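Local atomic coordinates of dihydropteroate synthase (Stenotrophomonas maltophilia, PDB entry 7L6P), a protein that probably catalyses the magnesium-dependent condensation of para-aminobenzoate with 6-hydroxymethyl-7,8-dihydropterin diphosphate to give 7,8-dihydropteroate, the immediate precursor of folate derivatives. Residues A[180-185]-A[193-198]; A[141-146]-A[186-191]. One frame throughout, in Å; residues are numbered along the deposited sequence.

Contact 1 (A[180-185]-A[193-198]); sequences QRLFAA and KNLLID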
loop_
_atom_site.group_PDB
_atom_site.type_symbol
_atom_site.label_atom_id
_atom_site.label_comp_id
_atom_site.label_asym_id
_atom_site.label_seq_id
_atom_site.Cartn_x
_atom_site.Cartn_y
_atom_site.Cartn_z
ATOM N N GLN A 180 -15.156 24.815 13.724
ATOM C CA GLN A 180 -16.283 25.736 13.609
ATOM C C GLN A 180 -17.493 25.087 12.968
ATOM O O GLN A 180 -18.624 25.377 13.366
ATOM C CB GLN A 180 -15.869 26.982 12.818
ATOM C CG GLN A 180 -16.795 28.142 12.965
ATOM C CD GLN A 180 -17.917 28.131 11.954
ATOM O OE1 GLN A 180 -17.853 27.432 10.950
ATOM N NE2 GLN A 180 -18.971 28.898 12.224
ATOM N N ARG A 181 -17.282 24.182 12.025
ATOM C CA ARG A 181 -18.388 23.426 11.449
ATOM C C ARG A 181 -18.989 22.475 12.478
ATOM O O ARG A 181 -20.208 22.280 12.505
ATOM C CB ARG A 181 -17.912 22.653 10.212
ATOM C CG ARG A 181 -17.279 23.499 9.127
ATOM C CD ARG A 181 -18.111 24.732 8.817
ATOM N NE ARG A 181 -19.481 24.391 8.449
ATOM C CZ ARG A 181 -20.525 25.189 8.657
ATOM N NH1 ARG A 181 -20.386 26.380 9.216
ATOM N NH2 ARG A 181 -21.743 24.775 8.309
ATOM N N LEU A 182 -18.151 21.855 13.318
ATOM C CA LEU A 182 -18.681 20.997 14.376
ATOM C C LEU A 182 -19.505 21.805 15.371
ATOM O O LEU A 182 -20.609 21.392 15.745
ATOM C CB LEU A 182 -17.547 20.250 15.089
ATOM C CG LEU A 182 -16.845 19.101 14.321
ATOM C CD1 LEU A 182 -15.487 18.749 14.935
ATOM C CD2 LEU A 182 -17.720 17.856 14.258
ATOM N N PHE A 183 -19.014 22.982 15.779
ATOM C CA PHE A 183 -19.795 23.815 16.692
ATOM C C PHE A 183 -21.099 24.272 16.060
ATOM O O PHE A 183 -22.143 24.268 16.717
ATOM C CB PHE A 183 -19.009 25.026 17.179
ATOM C CG PHE A 183 -19.816 25.913 18.085
ATOM C CD1 PHE A 183 -19.975 25.582 19.425
ATOM C CD2 PHE A 183 -20.425 27.065 17.602
ATOM C CE1 PHE A 183 -20.730 26.369 20.273
ATOM C CE2 PHE A 183 -21.174 27.859 18.419
ATOM C CZ PHE A 183 -21.333 27.518 19.784
ATOM N N ALA A 184 -21.056 24.711 14.802
ATOM C CA ALA A 184 -22.294 25.114 14.145
ATOM C C ALA A 184 -23.260 23.937 14.063
ATOM O O ALA A 184 -24.462 24.090 14.310
ATOM C CB ALA A 184 -21.996 25.682 12.754
ATOM N N ALA A 185 -22.749 22.744 13.746
ATOM C CA ALA A 185 -23.598 21.559 13.781
ATOM C C ALA A 185 -24.121 21.307 15.192
ATOM O O ALA A 185 -25.295 20.963 15.378
ATOM C CB ALA A 185 -22.828 20.350 13.263
ATOM N N LYS A 193 -22.663 11.499 17.903
ATOM C CA LYS A 193 -22.623 10.230 17.177
ATOM C C LYS A 193 -22.954 10.404 15.701
ATOM O O LYS A 193 -22.679 9.501 14.903
ATOM C CB LYS A 193 -23.574 9.206 17.806
ATOM C CG LYS A 193 -25.025 9.611 17.858
ATOM C CD LYS A 193 -25.887 8.475 18.433
ATOM C CE LYS A 193 -27.290 8.427 17.816
ATOM N NZ LYS A 193 -28.084 9.657 18.156
ATOM N N ASN A 194 -23.545 11.533 15.319
ATOM C CA ASN A 194 -23.946 11.751 13.943
ATOM C C ASN A 194 -22.985 12.655 13.179
ATOM O O ASN A 194 -23.376 13.216 12.156
ATOM C CB ASN A 194 -25.371 12.309 13.892
ATOM C CG ASN A 194 -26.419 11.214 14.023
ATOM O OD1 ASN A 194 -26.163 10.060 13.686
ATOM N ND2 ASN A 194 -27.607 11.571 14.476
ATOM N N LEU A 195 -21.727 12.775 13.616
ATOM C CA LEU A 195 -20.777 13.658 12.940
ATOM C C LEU A 195 -19.449 12.967 12.632
ATOM O O LEU A 195 -18.861 12.292 13.486
ATOM C CB LEU A 195 -20.519 14.916 13.775
ATOM C CG LEU A 195 -21.747 15.827 13.838
ATOM C CD1 LEU A 195 -21.696 16.788 15.042
ATOM C CD2 LEU A 195 -21.891 16.580 12.521
ATOM N N LEU A 196 -18.955 13.196 11.415
ATOM C CA LEU A 196 -17.634 12.771 10.988
ATOM C C LEU A 196 -16.943 13.972 10.373
ATOM O O LEU A 196 -17.595 14.928 9.959
ATOM C CB LEU A 196 -17.681 11.635 9.950
ATOM C CG LEU A 196 -18.356 10.319 10.328
ATOM C CD1 LEU A 196 -19.872 10.454 10.291
ATOM C CD2 LEU A 196 -17.880 9.185 9.402
ATOM N N ILE A 197 -15.615 13.909 10.303
ATOM C CA ILE A 197 -14.834 14.917 9.605
ATOM C C ILE A 197 -14.148 14.267 8.412
ATOM O O ILE A 197 -13.907 13.051 8.363
ATOM C CB ILE A 197 -13.792 15.585 10.513
ATOM C CG1 ILE A 197 -12.880 14.512 11.098
ATOM C CG2 ILE A 197 -14.506 16.412 11.625
ATOM C CD1 ILE A 197 -11.701 15.057 11.847
ATOM N N ASP A 198 -13.808 15.115 7.452
ATOM C CA ASP A 198 -13.114 14.720 6.242
ATOM C C ASP A 198 -12.162 15.852 5.895
ATOM O O ASP A 198 -12.588 17.014 5.809
ATOM C CB ASP A 198 -14.138 14.471 5.140
ATOM C CG ASP A 198 -13.519 14.099 3.807
ATOM O OD1 ASP A 198 -12.276 14.137 3.660
ATOM O OD2 ASP A 198 -14.319 13.807 2.885
#
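L182 and L195 meet as apolar neighbours between helix 170-188 and strand 195-198, whose local axes run nearly antiparallel, at 160°, with a closest approach of 10.2 Å. Everything that joins the two segments is apolar. The leucines slide past each other in opposite directions: CD2 of L182 lies 4.1 Å from CB of L195 and 4.2 Å from its CD1. L182 does not start out aimed at the strand. Its CG lies beside the backbone N, anti to the carbonyl carbon (chi1 -72°), which swings the branched end over, and the fork is shared between two strand residues. While CD2 rests on L195, CD1 lies 4.2 Å from CG2 of I197, a side chain it crosses at about a right angle. One turn further along the helix, A185 points its CB at the strand, at 4.0 Å from CD2 and 4.1 Å from CD1 of L195. L195, directed at the helix in turn, has L182 along its CB and CD1 and A185 against its two methyls.

No hydrogen bond crosses between the segments; within the helix R181 NH1 donates to OE1 of Q180 over 3.2 Å, close to the guanidinium plane.

R181 NE turns to G132 O, and its side chain packs on L139 of helix 138-145. L182 reaches L151 of strand 149-152, while I197 packs on M227 of strand 227-229, on the other flank of 195-198. Helix 170-188 is the crossover between parallel strands 149-152 and 195-198, a beta-alpha-beta unit of the TIM barrel.

Contact 2 (A[141-146]-A[186-191]); sequences AAAATG and EMAGFA
The carbonyl O of A142, whose residue also packs against F190, receives two donors from T145: the hydroxyl OG1 at 2.7 Å and, in a weak bond, the backbone N. OG1 approaches tilted 25° from the carbonyl plane. The same OG1 has a weak bond with V147 N, so the threonine links the last helical turn to the chain beyond G146.

Across the contact the work falls to the F190 ring, which comes in oblique to the backbone of helix 138-145. F190 CE1 lies 3.4 Å from A143 CA, and F190 CZ is 3.4 Å from A143 N and 3.6 Å from A142 C. The CB of A142 sits in the ring plane at its edge, 3.9 Å from CZ, whereas A143 CB is 3.6 Å from CE1. With CG placed beside its own backbone N (chi1 -87°), F190 brings the far end of its ring to the helix.

A143 CB also meets A188, 3.7 Å from its carbonyl O. Directly after A188 the helix closes in a Schellman motif: G189, with positive phi, bonds E186 O through its N over 3.1 Å, together with the probable bond from F190 N to A185 O.

L133 and V149 also touch both A142 and F190. No hydrogen bond spans the segments. The ring packs on the backbone of A142 and A143, which their small methyl side chains allow it to approach; shape and burial, not polar bonds, set how the two helix ends fit.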
loop_
_atom_site.group_PDB
_atom_site.type_symbol
_atom_site.label_atom_id
_atom_site.label_comp_id
_atom_site.label_asym_id
_atom_site.label_seq_id
_atom_site.Cartn_x
_atom_site.Cartn_y
_atom_site.Cartn_z
ATOM N N ALA A 141 -31.314 21.210 7.460
ATOM C CA ALA A 141 -31.939 20.098 6.759
ATOM C C ALA A 141 -31.321 18.778 7.193
ATOM O O ALA A 141 -32.039 17.823 7.501
ATOM C CB ALA A 141 -31.814 20.297 5.246
ATOM N N ALA A 142 -29.988 18.723 7.248
ATOM C CA ALA A 142 -29.272 17.512 7.640
ATOM C C ALA A 142 -29.478 17.175 9.120
ATOM O O ALA A 142 -29.496 15.990 9.500
ATOM C CB ALA A 142 -27.790 17.675 7.319
ATOM N N ALA A 143 -29.565 18.199 9.977
ATOM C CA ALA A 143 -29.882 17.957 11.382
ATOM C C ALA A 143 -31.187 17.191 11.512
ATOM O O ALA A 143 -31.275 16.217 12.271
ATOM C CB ALA A 143 -29.974 19.278 12.148
ATOM N N ALA A 144 -32.198 17.604 10.750
ATOM C CA ALA A 144 -33.520 17.014 10.844
ATOM C C ALA A 144 -33.576 15.594 10.297
ATOM O O ALA A 144 -34.455 14.826 10.702
ATOM C CB ALA A 144 -34.522 17.893 10.103
ATOM N N THR A 145 -32.653 15.214 9.406
ATOM C CA THR A 145 -32.698 13.866 8.850
ATOM C C THR A 145 -32.325 12.816 9.887
ATOM O O THR A 145 -32.859 11.702 9.853
ATOM C CB THR A 145 -31.762 13.739 7.648
ATOM O OG1 THR A 145 -30.408 13.812 8.104
ATOM C CG2 THR A 145 -32.017 14.842 6.638
ATOM N N GLY A 146 -31.415 13.142 10.806
ATOM C CA GLY A 146 -30.995 12.199 11.821
ATOM C C GLY A 146 -29.945 11.199 11.378
ATOM O O GLY A 146 -29.656 10.258 12.123
ATOM N N GLU A 186 -23.251 21.448 16.197
ATOM C CA GLU A 186 -23.685 21.319 17.581
ATOM C C GLU A 186 -24.846 22.275 17.866
ATOM O O GLU A 186 -25.870 21.874 18.428
ATOM C CB GLU A 186 -22.512 21.602 18.529
ATOM C CG GLU A 186 -22.902 21.562 20.033
ATOM C CD GLU A 186 -21.752 21.887 21.023
ATOM O OE1 GLU A 186 -20.559 21.976 20.629
ATOM O OE2 GLU A 186 -22.056 22.031 22.242
ATOM N N MET A 187 -24.723 23.539 17.438
ATOM C CA MET A 187 -25.801 24.503 17.672
ATOM C C MET A 187 -27.064 24.161 16.893
ATOM O O MET A 187 -28.169 24.489 17.342
ATOM C CB MET A 187 -25.355 25.931 17.343
ATOM C CG MET A 187 -24.451 26.542 18.377
ATOM S SD MET A 187 -25.161 26.374 20.046
ATOM C CE MET A 187 -23.940 25.224 20.670
ATOM N N ALA A 188 -26.936 23.530 15.731
ATOM C CA ALA A 188 -28.111 23.151 14.958
ATOM C C ALA A 188 -28.828 21.921 15.517
ATOM O O ALA A 188 -29.898 21.561 15.012
ATOM C CB ALA A 188 -27.711 22.914 13.495
ATOM N N GLY A 189 -28.281 21.260 16.532
ATOM C CA GLY A 189 -28.974 20.169 17.186
ATOM C C GLY A 189 -28.390 18.784 16.964
ATOM O O GLY A 189 -29.013 17.798 17.381
ATOM N N PHE A 190 -27.236 18.674 16.313
ATOM C CA PHE A 190 -26.653 17.363 16.058
ATOM C C PHE A 190 -26.188 16.724 17.355
ATOM O O PHE A 190 -25.560 17.375 18.189
ATOM C CB PHE A 190 -25.443 17.490 15.116
ATOM C CG PHE A 190 -25.783 17.467 13.663
ATOM C CD1 PHE A 190 -26.222 18.616 13.019
ATOM C CD2 PHE A 190 -25.610 16.304 12.913
ATOM C CE1 PHE A 190 -26.523 18.598 11.666
ATOM C CE2 PHE A 190 -25.904 16.281 11.553
ATOM C CZ PHE A 190 -26.359 17.424 10.929
ATOM N N ALA A 191 -26.368 15.415 17.460
ATOM C CA ALA A 191 -25.648 14.657 18.461
ATOM C C ALA A 191 -24.300 14.274 17.867
ATOM O O ALA A 191 -24.142 14.227 16.646
ATOM C CB ALA A 191 -26.433 13.414 18.877
#

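The centres of contacts 1 and 2 lie 10 Å apart on the same side of the chain's centre, and both draw on helix 170-188. Their segments alternate in sequence: 141-146 comes first, then 180-185, 186-191 and 193-198. Contact 1 holds the helix to the barrel strand that follows it, while contact 2 holds its end to the preceding helix, 138-145, in the outer layer. The same helix end serves both, through the probable F190 N to A185 O bond of its Schellman motif, and F190 CD2 packs 3.7 Å from L195 CD2. F190 lies between helix 138-145 and strands 149-152 and 195-198, where consecutive beta-alpha units of the TIM barrel meet.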